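Local structure of BtGH115A (Bacteroides thetaiotaomicron, 5BY3) at residues W276-K281 with L325-V330; V361-W365 with I426-I431. The protein acts as a family GH115 4-O-methyl-alpha-glucuronidase with specificity for decorated arabinogalactans. One frame throughout, in Å; residues are numbered along the deposited sequence.

Contact 1: residues W276-K281 with L325-V330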
ATOM      1  N   TRP A 276       7.365  -4.108 -29.256  1.00 47.99           N
ATOM      2  CA  TRP A 276       5.996  -3.895 -28.755  1.00 44.85           C
ATOM      3  C   TRP A 276       4.952  -4.735 -29.508  1.00 55.18           C
ATOM      4  O   TRP A 276       4.168  -5.464 -28.875  1.00 59.51           O
ATOM      5  CB  TRP A 276       5.632  -2.418 -28.868  1.00 42.63           C
ATOM      6  CG  TRP A 276       6.367  -1.505 -27.992  1.00 39.72           C
ATOM      7  CD1 TRP A 276       6.986  -1.819 -26.810  1.00 42.39           C
ATOM      8  CD2 TRP A 276       6.537  -0.107 -28.165  1.00 39.82           C
ATOM      9  NE1 TRP A 276       7.561  -0.716 -26.263  1.00 40.69           N
ATOM     10  CE2 TRP A 276       7.283   0.364 -27.050  1.00 40.88           C
ATOM     11  CE3 TRP A 276       6.147   0.802 -29.148  1.00 40.59           C
ATOM     12  CZ2 TRP A 276       7.643   1.710 -26.889  1.00 42.38           C
ATOM     13  CZ3 TRP A 276       6.489   2.149 -28.983  1.00 37.31           C
ATOM     14  CH2 TRP A 276       7.239   2.589 -27.857  1.00 43.68           C
ATOM     15  N   GLU A 277       4.995  -4.660 -30.849  1.00 57.56           N
ATOM     16  CA  GLU A 277       4.028  -5.297 -31.754  1.00 58.12           C
ATOM     17  C   GLU A 277       3.849  -6.782 -31.535  1.00 55.06           C
ATOM     18  O   GLU A 277       2.717  -7.270 -31.468  1.00 60.73           O
ATOM     19  CB  GLU A 277       4.401  -5.041 -33.217  1.00 67.38           C
ATOM     20  CG  GLU A 277       3.597  -5.855 -34.233  1.00 71.65           C
ATOM     21  CD  GLU A 277       4.044  -5.611 -35.659  1.00 78.40           C
ATOM     22  OE1 GLU A 277       3.274  -4.968 -36.427  1.00 73.47           O
ATOM     23  OE2 GLU A 277       5.170  -6.053 -35.994  1.00 77.91           O
ATOM     24  N   ASP A 278       4.953  -7.508 -31.430  1.00 53.37           N
ATOM     25  CA  ASP A 278       4.873  -8.956 -31.296  1.00 54.44           C
ATOM     26  C   ASP A 278       4.015  -9.324 -30.102  1.00 58.09           C
ATOM     27  O   ASP A 278       3.250 -10.288 -30.149  1.00 61.45           O
ATOM     28  CB  ASP A 278       6.270  -9.545 -31.160  1.00 61.88           C
ATOM     29  CG  ASP A 278       7.133  -9.322 -32.400  1.00 65.98           C
ATOM     30  OD1 ASP A 278       6.573  -8.883 -33.433  1.00 65.61           O
ATOM     31  OD2 ASP A 278       8.365  -9.615 -32.331  1.00 58.84           O
ATOM     32  N   ARG A 279       4.142  -8.507 -29.048  1.00 59.64           N
ATOM     33  CA  ARG A 279       3.485  -8.697 -27.765  1.00 54.35           C
ATOM     34  C   ARG A 279       1.994  -8.371 -27.829  1.00 51.64           C
ATOM     35  O   ARG A 279       1.185  -9.178 -27.421  1.00 50.61           O
ATOM     36  CB  ARG A 279       4.193  -7.853 -26.689  1.00 49.66           C
ATOM     37  CG  ARG A 279       3.448  -7.665 -25.378  1.00 41.23           C
ATOM     38  CD  ARG A 279       3.211  -8.965 -24.599  1.00 42.73           C
ATOM     39  NE  ARG A 279       4.316  -9.912 -24.678  1.00 40.37           N
ATOM     40  CZ  ARG A 279       5.427  -9.820 -23.970  1.00 40.08           C
ATOM     41  NH1 ARG A 279       5.604  -8.815 -23.110  1.00 46.07           N
ATOM     42  NH2 ARG A 279       6.365 -10.728 -24.113  1.00 35.86           N
ATOM     43  N   VAL A 280       1.650  -7.181 -28.316  1.00 52.65           N
ATOM     44  CA  VAL A 280       0.261  -6.814 -28.588  1.00 55.31           C
ATOM     45  C   VAL A 280      -0.467  -7.889 -29.425  1.00 63.91           C
ATOM     46  O   VAL A 280      -1.628  -8.153 -29.168  1.00 69.44           O
ATOM     47  CB  VAL A 280       0.184  -5.445 -29.270  1.00 56.07           C
ATOM     48  CG1 VAL A 280      -1.242  -4.921 -29.334  1.00 55.78           C
ATOM     49  CG2 VAL A 280       1.072  -4.451 -28.549  1.00 53.55           C
ATOM     50  N   LYS A 281       0.234  -8.514 -30.385  1.00 70.87           N
ATOM     51  CA  LYS A 281      -0.285  -9.624 -31.188  1.00 74.11           C
ATOM     52  C   LYS A 281      -0.734 -10.809 -30.335  1.00 71.83           C
ATOM     53  O   LYS A 281      -1.857 -11.291 -30.495  1.00 74.05           O
ATOM     54  CB  LYS A 281       0.748 -10.116 -32.217  1.00 80.03           C
ATOM     55  CG  LYS A 281       0.833  -9.324 -33.506  1.00 84.72           C
ATOM     56  CD  LYS A 281       1.439 -10.177 -34.616  1.00 86.12           C
ATOM     57  CE  LYS A 281       1.869  -9.320 -35.802  1.00 91.76           C
ATOM     58  NZ  LYS A 281       2.533 -10.085 -36.903  1.00 83.86           N
ATOM     59  N   LEU A 325      -1.061   0.362 -32.831  1.00 52.46           N
ATOM     60  CA  LEU A 325      -1.061  -1.115 -32.728  1.00 57.45           C
ATOM     61  C   LEU A 325      -2.354  -1.649 -32.106  1.00 60.54           C
ATOM     62  O   LEU A 325      -2.817  -2.753 -32.422  1.00 66.10           O
ATOM     63  CB  LEU A 325       0.099  -1.614 -31.869  1.00 53.55           C
ATOM     64  CG  LEU A 325       1.506  -1.470 -32.408  1.00 55.69           C
ATOM     65  CD1 LEU A 325       2.516  -1.130 -31.289  1.00 51.39           C
ATOM     66  CD2 LEU A 325       1.841  -2.750 -33.135  1.00 49.26           C
ATOM     67  N   LEU A 326      -2.886  -0.853 -31.186  1.00 55.83           N
ATOM     68  CA  LEU A 326      -4.119  -1.137 -30.490  1.00 54.43           C
ATOM     69  C   LEU A 326      -5.311  -1.101 -31.452  1.00 56.71           C
ATOM     70  O   LEU A 326      -6.082  -2.089 -31.474  1.00 52.34           O
ATOM     71  CB  LEU A 326      -4.276  -0.184 -29.290  1.00 50.77           C
ATOM     72  CG  LEU A 326      -3.238  -0.299 -28.133  1.00 47.61           C
ATOM     73  CD1 LEU A 326      -3.645   0.600 -26.985  1.00 44.32           C
ATOM     74  CD2 LEU A 326      -3.019  -1.724 -27.631  1.00 43.14           C
ATOM     75  N   GLU A 327      -5.431  -0.007 -32.244  1.00 53.93           N
ATOM     76  CA  GLU A 327      -6.303   0.055 -33.465  1.00 55.06           C
ATOM     77  C   GLU A 327      -6.249  -1.215 -34.327  1.00 55.60           C
ATOM     78  O   GLU A 327      -7.271  -1.876 -34.520  1.00 60.29           O
ATOM     79  CB  GLU A 327      -6.026   1.269 -34.352  1.00 54.46           C
ATOM     80  CG  GLU A 327      -6.347   2.612 -33.712  1.00 64.74           C
ATOM     81  CD  GLU A 327      -6.750   3.711 -34.691  1.00 73.38           C
ATOM     82  OE1 GLU A 327      -7.080   3.407 -35.865  1.00 81.12           O
ATOM     83  OE2 GLU A 327      -6.774   4.892 -34.263  1.00 69.96           O
ATOM     84  N   LYS A 328      -5.052  -1.572 -34.777  1.00 52.69           N
ATOM     85  CA  LYS A 328      -4.814  -2.721 -35.645  1.00 58.78           C
ATOM     86  C   LYS A 328      -5.013  -4.147 -35.048  1.00 61.85           C
ATOM     87  O   LYS A 328      -5.504  -5.016 -35.766  1.00 68.92           O
ATOM     88  CB  LYS A 328      -3.427  -2.554 -36.319  1.00 59.88           C
ATOM     89  CG  LYS A 328      -2.890  -3.710 -37.156  1.00 54.76           C
ATOM     90  CD  LYS A 328      -1.609  -3.224 -37.803  1.00 67.69           C
ATOM     91  CE  LYS A 328      -1.078  -4.156 -38.877  1.00 76.32           C
ATOM     92  NZ  LYS A 328      -0.066  -3.418 -39.681  1.00 74.25           N
ATOM     93  N   TYR A 329      -4.644  -4.409 -33.787  1.00 58.32           N
ATOM     94  CA  TYR A 329      -4.839  -5.776 -33.223  1.00 59.13           C
ATOM     95  C   TYR A 329      -5.859  -5.952 -32.082  1.00 62.80           C
ATOM     96  O   TYR A 329      -6.247  -7.096 -31.772  1.00 53.57           O
ATOM     97  CB  TYR A 329      -3.520  -6.454 -32.809  1.00 57.14           C
ATOM     98  CG  TYR A 329      -2.464  -6.442 -33.856  1.00 67.83           C
ATOM     99  CD1 TYR A 329      -2.376  -7.467 -34.805  1.00 72.16           C
ATOM    100  CD2 TYR A 329      -1.539  -5.398 -33.915  1.00 72.90           C
ATOM    101  CE1 TYR A 329      -1.394  -7.447 -35.796  1.00 72.17           C
ATOM    102  CE2 TYR A 329      -0.556  -5.370 -34.896  1.00 77.46           C
ATOM    103  CZ  TYR A 329      -0.487  -6.393 -35.834  1.00 73.03           C
ATOM    104  OH  TYR A 329       0.498  -6.348 -36.796  1.00 74.27           O
ATOM    105  N   VAL A 330      -6.274  -4.864 -31.428  1.00 60.67           N
ATOM    106  CA  VAL A 330      -7.148  -5.037 -30.252  1.00 61.03           C
ATOM    107  C   VAL A 330      -8.570  -4.573 -30.549  1.00 63.39           C
ATOM    108  O   VAL A 330      -9.513  -5.356 -30.393  1.00 66.79           O
ATOM    109  CB  VAL A 330      -6.593  -4.432 -28.908  1.00 62.95           C
ATOM    110  CG1 VAL A 330      -7.437  -4.869 -27.710  1.00 59.70           C
ATOM    111  CG2 VAL A 330      -5.138  -4.825 -28.649  1.00 57.59           C
TER
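The segments are the C-terminal parts of two helices, 265-283 and 308-329, that flank short strand 290-291 in sequence and pack against each other on the outside of the TIM barrel. Their axes run in the same general direction, with a crossing angle of -37° and a closest approach of 10.2 Å. Two pairs of CA atoms face each other one helical turn apart: E277 and L325 at 6.7 Å, K281 and Y329 at 6.3 Å. L325 packs against the backbone-near part of segment 276-281. Its CD2 lies 3.4 Å from E277 CB and its CD1 4.2 Å from W276 CB. V280 points across the interface. Its CG1 is 4.0 Å from both L326 CD2 and V330 CG2. L326 and V330 also touch Y290 of strand 290-291, which packs the end of helix 308-329 against the barrel wall. Y329 is held at the more open edge. K281 CG lies 3.9 Å from the centroid of the Y329 ring, over its face, a CH-pi contact. Y329 OH donates a 3.1 Å hydrogen bond to E277 OE1.

Contact 2: residues V361-W365 with I426-I431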
ATOM      1  N   VAL A 361      -7.430   8.158 -22.126  1.00 47.43           N
ATOM      2  CA  VAL A 361      -6.317   7.568 -21.376  1.00 47.94           C
ATOM      3  C   VAL A 361      -6.364   7.962 -19.893  1.00 46.17           C
ATOM      4  O   VAL A 361      -6.418   9.160 -19.537  1.00 45.84           O
ATOM      5  CB  VAL A 361      -4.939   7.850 -22.026  1.00 48.50           C
ATOM      6  CG1 VAL A 361      -3.807   7.178 -21.249  1.00 51.35           C
ATOM      7  CG2 VAL A 361      -4.930   7.387 -23.475  1.00 43.12           C
ATOM      8  N   THR A 362      -6.411   6.935 -19.040  1.00 41.76           N
ATOM      9  CA  THR A 362      -6.368   7.160 -17.581  1.00 42.94           C
ATOM     10  C   THR A 362      -5.055   7.825 -17.211  1.00 38.06           C
ATOM     11  O   THR A 362      -3.988   7.361 -17.639  1.00 39.88           O
ATOM     12  CB  THR A 362      -6.501   5.828 -16.804  1.00 45.47           C
ATOM     13  OG1 THR A 362      -7.544   5.031 -17.396  1.00 43.51           O
ATOM     14  CG2 THR A 362      -6.787   6.083 -15.311  1.00 39.61           C
ATOM     15  N   LEU A 363      -5.126   8.922 -16.456  1.00 40.94           N
ATOM     16  CA  LEU A 363      -3.894   9.567 -15.963  1.00 43.88           C
ATOM     17  C   LEU A 363      -3.536   9.023 -14.560  1.00 47.30           C
ATOM     18  O   LEU A 363      -4.318   9.164 -13.607  1.00 45.08           O
ATOM     19  CB  LEU A 363      -4.042  11.083 -15.915  1.00 42.94           C
ATOM     20  CG  LEU A 363      -4.304  11.905 -17.194  1.00 47.12           C
ATOM     21  CD1 LEU A 363      -4.449  13.363 -16.820  1.00 40.54           C
ATOM     22  CD2 LEU A 363      -3.215  11.766 -18.255  1.00 45.62           C
HETATM   23  N   MSE A 364      -2.359   8.424 -14.416  1.00 45.71           N
HETATM   24  CA  MSE A 364      -2.027   7.825 -13.116  1.00 54.03           C
HETATM   25  C   MSE A 364      -1.042   8.612 -12.274  1.00 52.83           C
HETATM   26  O   MSE A 364       0.166   8.593 -12.492  1.00 56.40           O
HETATM   27  CB  MSE A 364      -1.626   6.362 -13.228  1.00 54.02           C
HETATM   28  CG  MSE A 364      -1.906   5.697 -11.884  1.00 56.96           C
HETATM   29 SE   MSE A 364      -1.101   3.918 -11.978  1.00 56.59          SE
HETATM   30  CE  MSE A 364      -2.888   3.147 -11.935  1.00 47.28           C
ATOM     31  N   TRP A 365      -1.561   9.264 -11.253  1.00 52.08           N
ATOM     32  CA  TRP A 365      -0.701  10.009 -10.342  1.00 53.37           C
ATOM     33  C   TRP A 365       0.097   9.081  -9.418  1.00 51.03           C
ATOM     34  O   TRP A 365      -0.253   7.902  -9.226  1.00 48.58           O
ATOM     35  CB  TRP A 365      -1.531  11.063  -9.610  1.00 51.05           C
ATOM     36  CG  TRP A 365      -2.408  11.794 -10.597  1.00 51.96           C
ATOM     37  CD1 TRP A 365      -3.780  11.781 -10.665  1.00 48.48           C
ATOM     38  CD2 TRP A 365      -1.958  12.588 -11.707  1.00 51.79           C
ATOM     39  NE1 TRP A 365      -4.214  12.544 -11.726  1.00 49.08           N
ATOM     40  CE2 TRP A 365      -3.119  13.053 -12.384  1.00 54.63           C
ATOM     41  CE3 TRP A 365      -0.693  12.965 -12.184  1.00 43.77           C
ATOM     42  CZ2 TRP A 365      -3.045  13.881 -13.509  1.00 48.93           C
ATOM     43  CZ3 TRP A 365      -0.624  13.792 -13.313  1.00 47.41           C
ATOM     44  CH2 TRP A 365      -1.784  14.228 -13.957  1.00 45.03           C
ATOM     45  N   ILE A 426      -9.580  10.934  -7.703  1.00 54.01           N
ATOM     46  CA  ILE A 426      -8.791   9.777  -8.186  1.00 50.47           C
ATOM     47  C   ILE A 426      -9.617   8.502  -7.905  1.00 48.76           C
ATOM     48  O   ILE A 426      -9.558   7.951  -6.798  1.00 45.46           O
ATOM     49  CB  ILE A 426      -7.382   9.718  -7.556  1.00 46.91           C
ATOM     50  CG1 ILE A 426      -6.619  11.007  -7.862  1.00 49.07           C
ATOM     51  CG2 ILE A 426      -6.630   8.470  -8.013  1.00 47.74           C
ATOM     52  CD1 ILE A 426      -5.240  11.168  -7.237  1.00 44.22           C
ATOM     53  N   GLN A 427     -10.395   8.058  -8.899  1.00 43.59           N
ATOM     54  CA  GLN A 427     -11.415   7.015  -8.692  1.00 43.78           C
ATOM     55  C   GLN A 427     -11.407   5.883  -9.722  1.00 46.46           C
ATOM     56  O   GLN A 427     -12.240   4.955  -9.681  1.00 51.20           O
ATOM     57  CB  GLN A 427     -12.814   7.629  -8.669  1.00 41.58           C
ATOM     58  CG  GLN A 427     -13.023   8.791  -7.710  1.00 47.79           C
ATOM     59  CD  GLN A 427     -14.494   9.193  -7.560  1.00 52.50           C
ATOM     60  OE1 GLN A 427     -15.397   8.630  -8.193  1.00 54.60           O
ATOM     61  NE2 GLN A 427     -14.734  10.168  -6.707  1.00 53.06           N
ATOM     62  N   LYS A 428     -10.493   5.952 -10.666  1.00 39.59           N
ATOM     63  CA  LYS A 428     -10.530   4.987 -11.734  1.00 44.25           C
ATOM     64  C   LYS A 428      -9.660   3.754 -11.395  1.00 44.96           C
ATOM     65  O   LYS A 428     -10.069   2.598 -11.624  1.00 46.77           O
ATOM     66  CB  LYS A 428     -10.099   5.679 -13.048  1.00 48.32           C
ATOM     67  CG  LYS A 428     -10.207   4.846 -14.308  1.00 55.21           C
ATOM     68  CD  LYS A 428     -11.640   4.665 -14.786  1.00 54.83           C
ATOM     69  CE  LYS A 428     -11.592   4.075 -16.190  1.00 64.35           C
ATOM     70  NZ  LYS A 428     -12.825   4.378 -16.976  1.00 72.52           N
HETATM   71  N   MSE A 429      -8.478   4.004 -10.840  1.00 39.05           N
HETATM   72  CA  MSE A 429      -7.440   3.007 -10.816  1.00 42.90           C
HETATM   73  C   MSE A 429      -6.506   3.251  -9.661  1.00 45.43           C
HETATM   74  O   MSE A 429      -5.852   4.305  -9.574  1.00 39.94           O
HETATM   75  CB  MSE A 429      -6.699   3.092 -12.151  1.00 41.89           C
HETATM   76  CG  MSE A 429      -6.057   1.800 -12.628  1.00 48.52           C
HETATM   77 SE   MSE A 429      -5.182   1.991 -14.396  1.00 61.06          SE
HETATM   78  CE  MSE A 429      -6.849   2.230 -15.447  1.00 48.02           C
ATOM     79  N   TRP A 430      -6.442   2.260  -8.767  1.00 44.98           N
ATOM     80  CA  TRP A 430      -5.518   2.264  -7.627  1.00 43.22           C
ATOM     81  C   TRP A 430      -4.606   1.044  -7.699  1.00 40.35           C
ATOM     82  O   TRP A 430      -5.054  -0.100  -7.905  1.00 42.77           O
ATOM     83  CB  TRP A 430      -6.299   2.193  -6.337  1.00 41.98           C
ATOM     84  CG  TRP A 430      -7.033   3.419  -5.896  1.00 44.57           C
ATOM     85  CD1 TRP A 430      -7.268   4.577  -6.600  1.00 47.46           C
ATOM     86  CD2 TRP A 430      -7.669   3.585  -4.633  1.00 45.62           C
ATOM     87  NE1 TRP A 430      -7.976   5.467  -5.828  1.00 46.85           N
ATOM     88  CE2 TRP A 430      -8.236   4.888  -4.616  1.00 45.35           C
ATOM     89  CE3 TRP A 430      -7.786   2.768  -3.493  1.00 43.61           C
ATOM     90  CZ2 TRP A 430      -8.928   5.388  -3.511  1.00 47.57           C
ATOM     91  CZ3 TRP A 430      -8.468   3.263  -2.392  1.00 46.86           C
ATOM     92  CH2 TRP A 430      -9.038   4.562  -2.407  1.00 47.60           C
ATOM     93  N   ILE A 431      -3.325   1.303  -7.536  1.00 33.45           N
ATOM     94  CA  ILE A 431      -2.311   0.292  -7.679  1.00 30.38           C
ATOM     95  C   ILE A 431      -1.304   0.471  -6.574  1.00 32.37           C
ATOM     96  O   ILE A 431      -0.666   1.569  -6.416  1.00 26.91           O
ATOM     97  CB  ILE A 431      -1.566   0.354  -9.038  1.00 29.70           C
ATOM     98  CG1 ILE A 431      -2.499   0.119 -10.233  1.00 29.91           C
ATOM     99  CG2 ILE A 431      -0.383  -0.627  -9.020  1.00 31.62           C
ATOM    100  CD1 ILE A 431      -3.090  -1.283 -10.408  1.00 31.31           C
TER
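Strands 362-366 and 429-433 point roughly the same way, 36° apart over these segments, but they are not sheet neighbours. Strand 388-393 lies between them. The short axes come no closer than 8.4 Å, and side chains bridge the gap. M364 and M429 are selenomethionines, both t at chi1 and chi2. M364 leaves its strand sideways, but the extended chain carries its CE to 3.5 Å from M429 CG and 3.5 Å from I431 CG1. Its chi3 of -112° falls between wells. M429 points toward 361-365, and its chi3 is m. Its CE comes to 3.5 Å from T362 OG1, a van der Waals contact. The T362 hydroxyl has its main polar partner in G386 O. At the strand entrance T362 CG2 meets K428 CG at 3.8 Å. K428, p at chi2, ends in a salt bridge to E161. W365 and I426 pack on the outer face of the sheet, W365 CD1 3.8 Å from I426 CD1. W365 NE1 is hydrogen-bonded to N388. M364 and I431 also touch W212 of strand 210-212. The meeting of M364 with M429 and I431, across the strand between, is typical of the interior of a TIM barrel.

Both contacts belong to the GH115 TIM barrel, contact 1 to its outer helical layer and contact 2 mainly to its eight-stranded core. Their centres are 23 Å apart, and the nearest atoms about 8 Å, so they do not touch. They follow in series along the chain. Contact 1 joins helices on each side in sequence of strand 290-291, the fourth barrel strand. Contact 2 then links the sixth and eighth strands, 362-366 and 429-433. Together they sample the two layers of the fold: helix packing outside, and mostly strand-to-strand side-chain packing inside. The eighth strand leads toward D436, which binds a nickel ion in this structure.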